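PDB 1IUK: hypothetical protein TT1466 from Thermus thermophilus, which is of unknown cellular function but probably binds coenzyme A through a Rossmann-like CoA-binding domain. Local coordinates for residues Ala13-Val18 with Gly40-Pro45; Leu19-Asp24 with Glu54-Glu59. All coordinates share one frame; numbering follows the deposited sequence.

Interaction 1. Residues Ala13-Val18 with Gly40-Pro45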
ATOM      1  N   ALA A  13      -0.704  -7.406 -10.731  1.00 16.78           N
ATOM      2  CA  ALA A  13       0.252  -6.594  -9.970  1.00 15.55           C
ATOM      3  C   ALA A  13       1.473  -7.357  -9.474  1.00 18.06           C
ATOM      4  O   ALA A  13       1.402  -8.550  -9.181  1.00 19.01           O
ATOM      5  CB  ALA A  13      -0.461  -5.944  -8.778  1.00 14.51           C
ATOM      6  N   LYS A  14       2.596  -6.651  -9.377  1.00 16.35           N
ATOM      7  CA  LYS A  14       3.836  -7.229  -8.898  1.00 16.53           C
ATOM      8  C   LYS A  14       4.371  -6.484  -7.677  1.00 19.27           C
ATOM      9  O   LYS A  14       4.620  -7.087  -6.636  1.00 18.77           O
ATOM     10  CB  LYS A  14       4.923  -7.189  -9.976  1.00 14.75           C
ATOM     11  CG  LYS A  14       6.329  -7.263  -9.372  1.00 17.60           C
ATOM     12  CD  LYS A  14       7.431  -7.149 -10.399  1.00 22.08           C
ATOM     13  CE  LYS A  14       8.764  -7.615  -9.825  1.00 25.38           C
ATOM     14  NZ  LYS A  14       9.926  -6.978 -10.507  1.00 26.17           N
ATOM     15  N   THR A  15       4.558  -5.170  -7.819  1.00 18.01           N
ATOM     16  CA  THR A  15       5.122  -4.346  -6.749  1.00 17.49           C
ATOM     17  C   THR A  15       4.110  -3.671  -5.818  1.00 16.62           C
ATOM     18  O   THR A  15       3.200  -2.956  -6.264  1.00 15.01           O
ATOM     19  CB  THR A  15       6.047  -3.275  -7.347  1.00 18.67           C
ATOM     20  OG1 THR A  15       5.288  -2.435  -8.215  1.00 25.55           O
ATOM     21  CG2 THR A  15       7.126  -3.919  -8.183  1.00 17.39           C
ATOM     22  N   ILE A  16       4.265  -3.910  -4.521  1.00 13.74           N
ATOM     23  CA  ILE A  16       3.380  -3.300  -3.540  1.00 13.34           C
ATOM     24  C   ILE A  16       4.222  -2.497  -2.549  1.00 15.24           C
ATOM     25  O   ILE A  16       5.028  -3.062  -1.812  1.00 16.42           O
ATOM     26  CB  ILE A  16       2.571  -4.360  -2.750  1.00 15.34           C
ATOM     27  CG1 ILE A  16       1.770  -5.242  -3.712  1.00 13.78           C
ATOM     28  CG2 ILE A  16       1.632  -3.664  -1.754  1.00 11.54           C
ATOM     29  CD1 ILE A  16       0.856  -6.236  -3.018  1.00 13.10           C
ATOM     30  N   ALA A  17       4.061  -1.178  -2.551  1.00 12.65           N
ATOM     31  CA  ALA A  17       4.796  -0.342  -1.613  1.00 12.36           C
ATOM     32  C   ALA A  17       3.919  -0.235  -0.369  1.00  9.76           C
ATOM     33  O   ALA A  17       2.726   0.003  -0.468  1.00 11.82           O
ATOM     34  CB  ALA A  17       5.053   1.060  -2.215  1.00 11.65           C
ATOM     35  N   VAL A  18       4.515  -0.430   0.803  1.00 12.28           N
ATOM     36  CA  VAL A  18       3.775  -0.358   2.057  1.00 11.35           C
ATOM     37  C   VAL A  18       4.139   0.935   2.779  1.00 10.06           C
ATOM     38  O   VAL A  18       5.251   1.094   3.295  1.00 14.86           O
ATOM     39  CB  VAL A  18       4.102  -1.579   2.964  1.00 13.84           C
ATOM     40  CG1 VAL A  18       3.351  -1.470   4.288  1.00 13.39           C
ATOM     41  CG2 VAL A  18       3.739  -2.885   2.227  1.00 12.19           C
ATOM     42  N   GLY A  40       3.746 -13.951  -3.642  1.00 20.19           N
ATOM     43  CA  GLY A  40       4.485 -13.599  -4.842  1.00 24.45           C
ATOM     44  C   GLY A  40       4.640 -12.141  -5.240  1.00 23.81           C
ATOM     45  O   GLY A  40       5.031 -11.854  -6.371  1.00 27.96           O
ATOM     46  N   TYR A  41       4.335 -11.217  -4.338  1.00 21.86           N
ATOM     47  CA  TYR A  41       4.469  -9.792  -4.637  1.00 19.39           C
ATOM     48  C   TYR A  41       5.830  -9.292  -4.172  1.00 20.64           C
ATOM     49  O   TYR A  41       6.447  -9.887  -3.288  1.00 18.57           O
ATOM     50  CB  TYR A  41       3.401  -8.983  -3.897  1.00 15.87           C
ATOM     51  CG  TYR A  41       1.992  -9.221  -4.360  1.00 15.59           C
ATOM     52  CD1 TYR A  41       1.091  -9.919  -3.561  1.00 15.20           C
ATOM     53  CD2 TYR A  41       1.551  -8.752  -5.601  1.00 17.16           C
ATOM     54  CE1 TYR A  41      -0.203 -10.149  -3.979  1.00 14.27           C
ATOM     55  CE2 TYR A  41       0.247  -8.977  -6.030  1.00 13.95           C
ATOM     56  CZ  TYR A  41      -0.625  -9.679  -5.213  1.00 15.32           C
ATOM     57  OH  TYR A  41      -1.917  -9.917  -5.616  1.00 14.52           O
ATOM     58  N   ARG A  42       6.301  -8.204  -4.773  1.00 18.27           N
ATOM     59  CA  ARG A  42       7.549  -7.606  -4.347  1.00 16.79           C
ATOM     60  C   ARG A  42       7.069  -6.475  -3.453  1.00 18.86           C
ATOM     61  O   ARG A  42       6.451  -5.524  -3.927  1.00 20.43           O
ATOM     62  CB  ARG A  42       8.335  -7.033  -5.521  1.00 19.99           C
ATOM     63  CG  ARG A  42       9.528  -6.205  -5.060  1.00 28.85           C
ATOM     64  CD  ARG A  42      10.376  -5.714  -6.222  1.00 36.51           C
ATOM     65  NE  ARG A  42      11.787  -5.710  -5.853  1.00 43.94           N
ATOM     66  CZ  ARG A  42      12.633  -6.683  -6.168  1.00 48.11           C
ATOM     67  NH1 ARG A  42      12.199  -7.733  -6.862  1.00 48.36           N
ATOM     68  NH2 ARG A  42      13.903  -6.620  -5.772  1.00 49.80           N
ATOM     69  N   VAL A  43       7.313  -6.600  -2.155  1.00 19.71           N
ATOM     70  CA  VAL A  43       6.874  -5.589  -1.205  1.00 17.77           C
ATOM     71  C   VAL A  43       8.031  -4.652  -0.896  1.00 18.59           C
ATOM     72  O   VAL A  43       9.139  -5.082  -0.548  1.00 17.44           O
ATOM     73  CB  VAL A  43       6.339  -6.237   0.097  1.00 19.22           C
ATOM     74  CG1 VAL A  43       5.183  -7.163  -0.223  1.00 17.84           C
ATOM     75  CG2 VAL A  43       7.437  -7.012   0.783  1.00 24.63           C
ATOM     76  N   LEU A  44       7.761  -3.358  -1.051  1.00 18.20           N
ATOM     77  CA  LEU A  44       8.750  -2.317  -0.823  1.00 15.71           C
ATOM     78  C   LEU A  44       8.347  -1.508   0.397  1.00 15.13           C
ATOM     79  O   LEU A  44       7.394  -0.728   0.349  1.00 14.50           O
ATOM     80  CB  LEU A  44       8.834  -1.417  -2.055  1.00 18.67           C
ATOM     81  CG  LEU A  44       9.040  -2.164  -3.374  1.00 16.81           C
ATOM     82  CD1 LEU A  44       8.935  -1.192  -4.549  1.00 20.55           C
ATOM     83  CD2 LEU A  44      10.393  -2.861  -3.350  1.00 19.31           C
ATOM     84  N   PRO A  45       9.059  -1.701   1.521  1.00 17.13           N
ATOM     85  CA  PRO A  45       8.738  -0.966   2.750  1.00 15.09           C
ATOM     86  C   PRO A  45       9.129   0.522   2.731  1.00 12.40           C
ATOM     87  O   PRO A  45      10.254   0.879   2.374  1.00 10.81           O
ATOM     88  CB  PRO A  45       9.492  -1.746   3.828  1.00 17.09           C
ATOM     89  CG  PRO A  45      10.719  -2.260   3.099  1.00 16.60           C
ATOM     90  CD  PRO A  45      10.198  -2.624   1.715  1.00 17.29           C
TER
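Arg42 N donates to Lys14 O at 2.7 Å, the first of four backbone hydrogen bonds between Ala13-Val18 and Gly40-Pro45. The next runs from Ile16 N to Arg42 O at 2.8 Å. Leu44 N then donates to Ile16 O, and Val18 N to Leu44 O. All four are close to straight. The last one meets its acceptor from above the carbonyl plane. Ile16, Arg42 and Leu44 each use both N and O across the contact. Thr15 and Ala17 bond instead to strand 73-76, on the other side of strand 15-19. CA-H...O contacts supplement the ladder, with Val43 CA 3.2 Å from Ile16 O.

Tyr41 and Ile16 carry the main side-chain contact. Ile16 CD1 is carried by an extended chi2 (-175°) over one face of the Tyr41 ring. Ile16 CD1 sits 3.7 Å from the Tyr41 ring centroid in a CH-pi contact, 20° off the normal. The ring edge faces the backbone just before the strand: Tyr41 CE2 is 3.4 Å from Ala13 O, and Lys14 O lies in the ring plane. Tyr41 OH is hydrogen-bonded to Leu10 O, in helix 3-12. Leu36 of helix 28-38 packs on both Ile16 and Tyr41.

On the face of Thr15, Ala17 and Leu44, Thr15 CG2 meets Arg42 CD at 4.2 Å as the two side chains cross obliquely. The Arg42 guanidinium forms a salt bridge with Glu58. Glu58 may partly balance the Arg42 charge, which would ease its nearness to Lys14, whose NZ is 4.4 Å from Arg42 NH1.

The strands run parallel, 24° apart, and helix 28-38 connects them. This is the first beta-alpha-beta unit of a Rossmann-like CoA-binding domain.

Interaction 2. Residues Leu19-Asp24 with Glu54-Glu59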
ATOM      1  N   LEU A  19       3.197   1.863   2.793  1.00  9.85           N
ATOM      2  CA  LEU A  19       3.426   3.142   3.428  1.00 10.63           C
ATOM      3  C   LEU A  19       3.105   3.004   4.907  1.00  9.27           C
ATOM      4  O   LEU A  19       1.947   2.799   5.290  1.00 11.42           O
ATOM      5  CB  LEU A  19       2.543   4.210   2.779  1.00  9.98           C
ATOM      6  CG  LEU A  19       2.903   5.638   3.165  1.00 10.56           C
ATOM      7  CD1 LEU A  19       4.236   6.003   2.541  1.00 14.22           C
ATOM      8  CD2 LEU A  19       1.796   6.568   2.722  1.00 12.53           C
ATOM      9  N   GLY A  20       4.139   3.130   5.735  1.00 12.29           N
ATOM     10  CA  GLY A  20       3.958   2.992   7.170  1.00 12.91           C
ATOM     11  C   GLY A  20       4.384   1.600   7.622  1.00 14.05           C
ATOM     12  O   GLY A  20       3.972   1.145   8.692  1.00 16.33           O
ATOM     13  N   ALA A  21       5.207   0.938   6.798  1.00 13.60           N
ATOM     14  CA  ALA A  21       5.733  -0.410   7.057  1.00 13.22           C
ATOM     15  C   ALA A  21       6.328  -0.469   8.451  1.00 16.71           C
ATOM     16  O   ALA A  21       7.069   0.433   8.841  1.00 14.49           O
ATOM     17  CB  ALA A  21       6.799  -0.752   6.038  1.00 12.29           C
ATOM     18  N   HIS A  22       6.034  -1.540   9.191  1.00 16.92           N
ATOM     19  CA  HIS A  22       6.522  -1.664  10.562  1.00 16.97           C
ATOM     20  C   HIS A  22       7.412  -2.878  10.811  1.00 18.76           C
ATOM     21  O   HIS A  22       7.274  -3.906  10.159  1.00 18.40           O
ATOM     22  CB  HIS A  22       5.339  -1.691  11.527  1.00 13.34           C
ATOM     23  CG  HIS A  22       5.680  -1.202  12.899  1.00 19.52           C
ATOM     24  ND1 HIS A  22       5.224  -0.001  13.397  1.00 21.05           N
ATOM     25  CD2 HIS A  22       6.464  -1.735  13.865  1.00 15.28           C
ATOM     26  CE1 HIS A  22       5.713   0.187  14.610  1.00 16.87           C
ATOM     27  NE2 HIS A  22       6.469  -0.852  14.916  1.00 22.17           N
ATOM     28  N   LYS A  23       8.326  -2.741  11.766  1.00 21.28           N
ATOM     29  CA  LYS A  23       9.257  -3.805  12.127  1.00 22.15           C
ATOM     30  C   LYS A  23       8.642  -4.785  13.143  1.00 22.93           C
ATOM     31  O   LYS A  23       8.946  -5.979  13.131  1.00 23.50           O
ATOM     32  CB  LYS A  23      10.530  -3.188  12.717  1.00 25.62           C
ATOM     33  CG  LYS A  23      11.809  -3.857  12.278  1.00 32.41           C
ATOM     34  CD  LYS A  23      11.923  -5.247  12.880  1.00 40.48           C
ATOM     35  CE  LYS A  23      11.621  -6.338  11.847  1.00 43.62           C
ATOM     36  NZ  LYS A  23      10.787  -7.448  12.408  1.00 41.55           N
ATOM     37  N   ASP A  24       7.787  -4.281  14.028  1.00 20.67           N
ATOM     38  CA  ASP A  24       7.156  -5.131  15.041  1.00 21.74           C
ATOM     39  C   ASP A  24       6.247  -6.160  14.376  1.00 20.16           C
ATOM     40  O   ASP A  24       5.297  -5.807  13.683  1.00 18.87           O
ATOM     41  CB  ASP A  24       6.359  -4.267  16.037  1.00 23.81           C
ATOM     42  CG  ASP A  24       5.706  -5.086  17.149  1.00 30.96           C
ATOM     43  OD1 ASP A  24       5.141  -4.477  18.088  1.00 31.93           O
ATOM     44  OD2 ASP A  24       5.751  -6.335  17.085  1.00 34.10           O
ATOM     45  N   GLU A  54      16.178  -3.518   7.223  1.00 29.25           N
ATOM     46  CA  GLU A  54      15.654  -4.483   6.266  1.00 28.14           C
ATOM     47  C   GLU A  54      14.289  -5.004   6.694  1.00 26.69           C
ATOM     48  O   GLU A  54      14.144  -5.617   7.759  1.00 26.54           O
ATOM     49  CB  GLU A  54      16.625  -5.648   6.103  1.00 32.45           C
ATOM     50  CG  GLU A  54      16.456  -6.422   4.809  1.00 39.37           C
ATOM     51  CD  GLU A  54      16.839  -7.886   4.958  1.00 45.87           C
ATOM     52  OE1 GLU A  54      16.054  -8.756   4.524  1.00 49.00           O
ATOM     53  OE2 GLU A  54      17.926  -8.170   5.513  1.00 48.51           O
ATOM     54  N   LEU A  55      13.280  -4.745   5.868  1.00 21.23           N
ATOM     55  CA  LEU A  55      11.935  -5.207   6.157  1.00 20.68           C
ATOM     56  C   LEU A  55      11.446  -5.950   4.933  1.00 21.31           C
ATOM     57  O   LEU A  55      11.569  -5.458   3.815  1.00 23.64           O
ATOM     58  CB  LEU A  55      10.998  -4.030   6.460  1.00 21.72           C
ATOM     59  CG  LEU A  55      11.091  -3.323   7.823  1.00 19.93           C
ATOM     60  CD1 LEU A  55       9.926  -2.379   7.977  1.00 21.46           C
ATOM     61  CD2 LEU A  55      11.072  -4.326   8.948  1.00 23.68           C
ATOM     62  N   PHE A  56      10.915  -7.147   5.141  1.00 23.00           N
ATOM     63  CA  PHE A  56      10.397  -7.952   4.043  1.00 22.72           C
ATOM     64  C   PHE A  56      11.445  -8.233   2.975  1.00 22.97           C
ATOM     65  O   PHE A  56      11.128  -8.298   1.788  1.00 24.85           O
ATOM     66  CB  PHE A  56       9.183  -7.255   3.429  1.00 20.38           C
ATOM     67  CG  PHE A  56       8.273  -6.647   4.450  1.00 22.77           C
ATOM     68  CD1 PHE A  56       7.828  -7.401   5.536  1.00 19.54           C
ATOM     69  CD2 PHE A  56       7.918  -5.305   4.374  1.00 20.83           C
ATOM     70  CE1 PHE A  56       7.054  -6.831   6.530  1.00 19.22           C
ATOM     71  CE2 PHE A  56       7.141  -4.720   5.367  1.00 19.82           C
ATOM     72  CZ  PHE A  56       6.708  -5.482   6.450  1.00 22.14           C
ATOM     73  N   GLY A  57      12.694  -8.400   3.407  1.00 22.89           N
ATOM     74  CA  GLY A  57      13.774  -8.689   2.478  1.00 26.82           C
ATOM     75  C   GLY A  57      14.306  -7.477   1.740  1.00 29.06           C
ATOM     76  O   GLY A  57      15.240  -7.586   0.946  1.00 29.07           O
ATOM     77  N   GLU A  58      13.717  -6.316   2.008  1.00 28.94           N
ATOM     78  CA  GLU A  58      14.132  -5.079   1.354  1.00 27.66           C
ATOM     79  C   GLU A  58      14.485  -3.996   2.369  1.00 27.75           C
ATOM     80  O   GLU A  58      13.967  -3.988   3.488  1.00 29.92           O
ATOM     81  CB  GLU A  58      13.006  -4.571   0.451  1.00 26.87           C
ATOM     82  CG  GLU A  58      12.721  -5.455  -0.748  1.00 32.72           C
ATOM     83  CD  GLU A  58      13.912  -5.572  -1.697  1.00 34.28           C
ATOM     84  OE1 GLU A  58      14.968  -4.958  -1.438  1.00 37.36           O
ATOM     85  OE2 GLU A  58      13.794  -6.286  -2.710  1.00 39.28           O
ATOM     86  N   GLU A  59      15.364  -3.079   1.979  1.00 25.88           N
ATOM     87  CA  GLU A  59      15.730  -1.986   2.872  1.00 27.75           C
ATOM     88  C   GLU A  59      14.619  -0.943   2.826  1.00 25.73           C
ATOM     89  O   GLU A  59      14.208  -0.511   1.749  1.00 23.37           O
ATOM     90  CB  GLU A  59      17.050  -1.351   2.435  1.00 32.88           C
ATOM     91  CG  GLU A  59      17.528  -0.206   3.322  1.00 39.55           C
ATOM     92  CD  GLU A  59      19.015   0.088   3.155  1.00 43.84           C
ATOM     93  OE1 GLU A  59      19.842  -0.766   3.559  1.00 46.10           O
ATOM     94  OE2 GLU A  59      19.355   1.170   2.623  1.00 43.77           O
TER
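Leu55 and Phe56, at the start of a type I' turn from Leu55 to Glu58, meet the irregular segment Ala21-Lys23 with no hydrogen bond between the two segments. Within the turn, Leu55 N bonds to Glu58 O and Glu58 N to Leu55 O, closing a two-residue hairpin.

Leu55 divides its two methyls between neighbouring residues. Its CG sits beside the backbone N, and an extended chi2 (-170°) sends CD1 on to Ala21 and His22. Leu55 CD1 reaches Ala21 CB at 4.0 Å and lies 3.8 Å from His22 O. Leu55 CD2 packs against the aliphatic part of Lys23. The lysine chain is not extended but folds back, and presents CG and CE to the methyl. Lys23 CG is 3.4 Å from Leu55 CD2, a tight carbon contact, and Lys23 CE lies 3.6 Å from Leu55 CD2. The two side chains cross at a slant.

The outer end of the Phe56 ring reaches the Ala21 methyl and the His22 carbonyl. Ala21 CB lies at the ring edge, near its plane, 4.0 Å from Phe56 CE2. Phe56 CZ is 4.1 Å from His22 O, which approaches obliquely. One face of the ring is covered by CB of its own neighbour, Leu55.

His30 meets the Phe56 ring. Pro45 packs on both Ala21 and Leu55.

The contact is mostly van der Waals, with no hydrogen bond across it. The Ala21 and His22 carbonyls are satisfied by Asn47 ND2 and His30 ND1. The hairpin therefore meets the loop joining strand 15-19 to helix 28-38 by packing alone.

How the interactions relate
The first segments of both interactions adjoin, Val18 leading into Leu19; eight residues separate the second segments. The contact centres lie about 11 Å apart. Strand 42-45 of interaction 1 also packs directly on hairpin 54-59 of interaction 2. Arg42 NH2 and Glu58 OE2 form a salt bridge of 3.1 Å. Nearby, Val43 CG2 approaches Phe56 CB at 3.2 Å, and Pro45 CG lies 3.4 Å from Leu55 O. Interaction 1 thus builds the sheet edge, and interaction 2 joins the loop after its first strand to the hairpin beyond its second. In Rossmann-like domains the loop after the first strand commonly borders the nucleotide pocket, so 19-24 may lie near the CoA site.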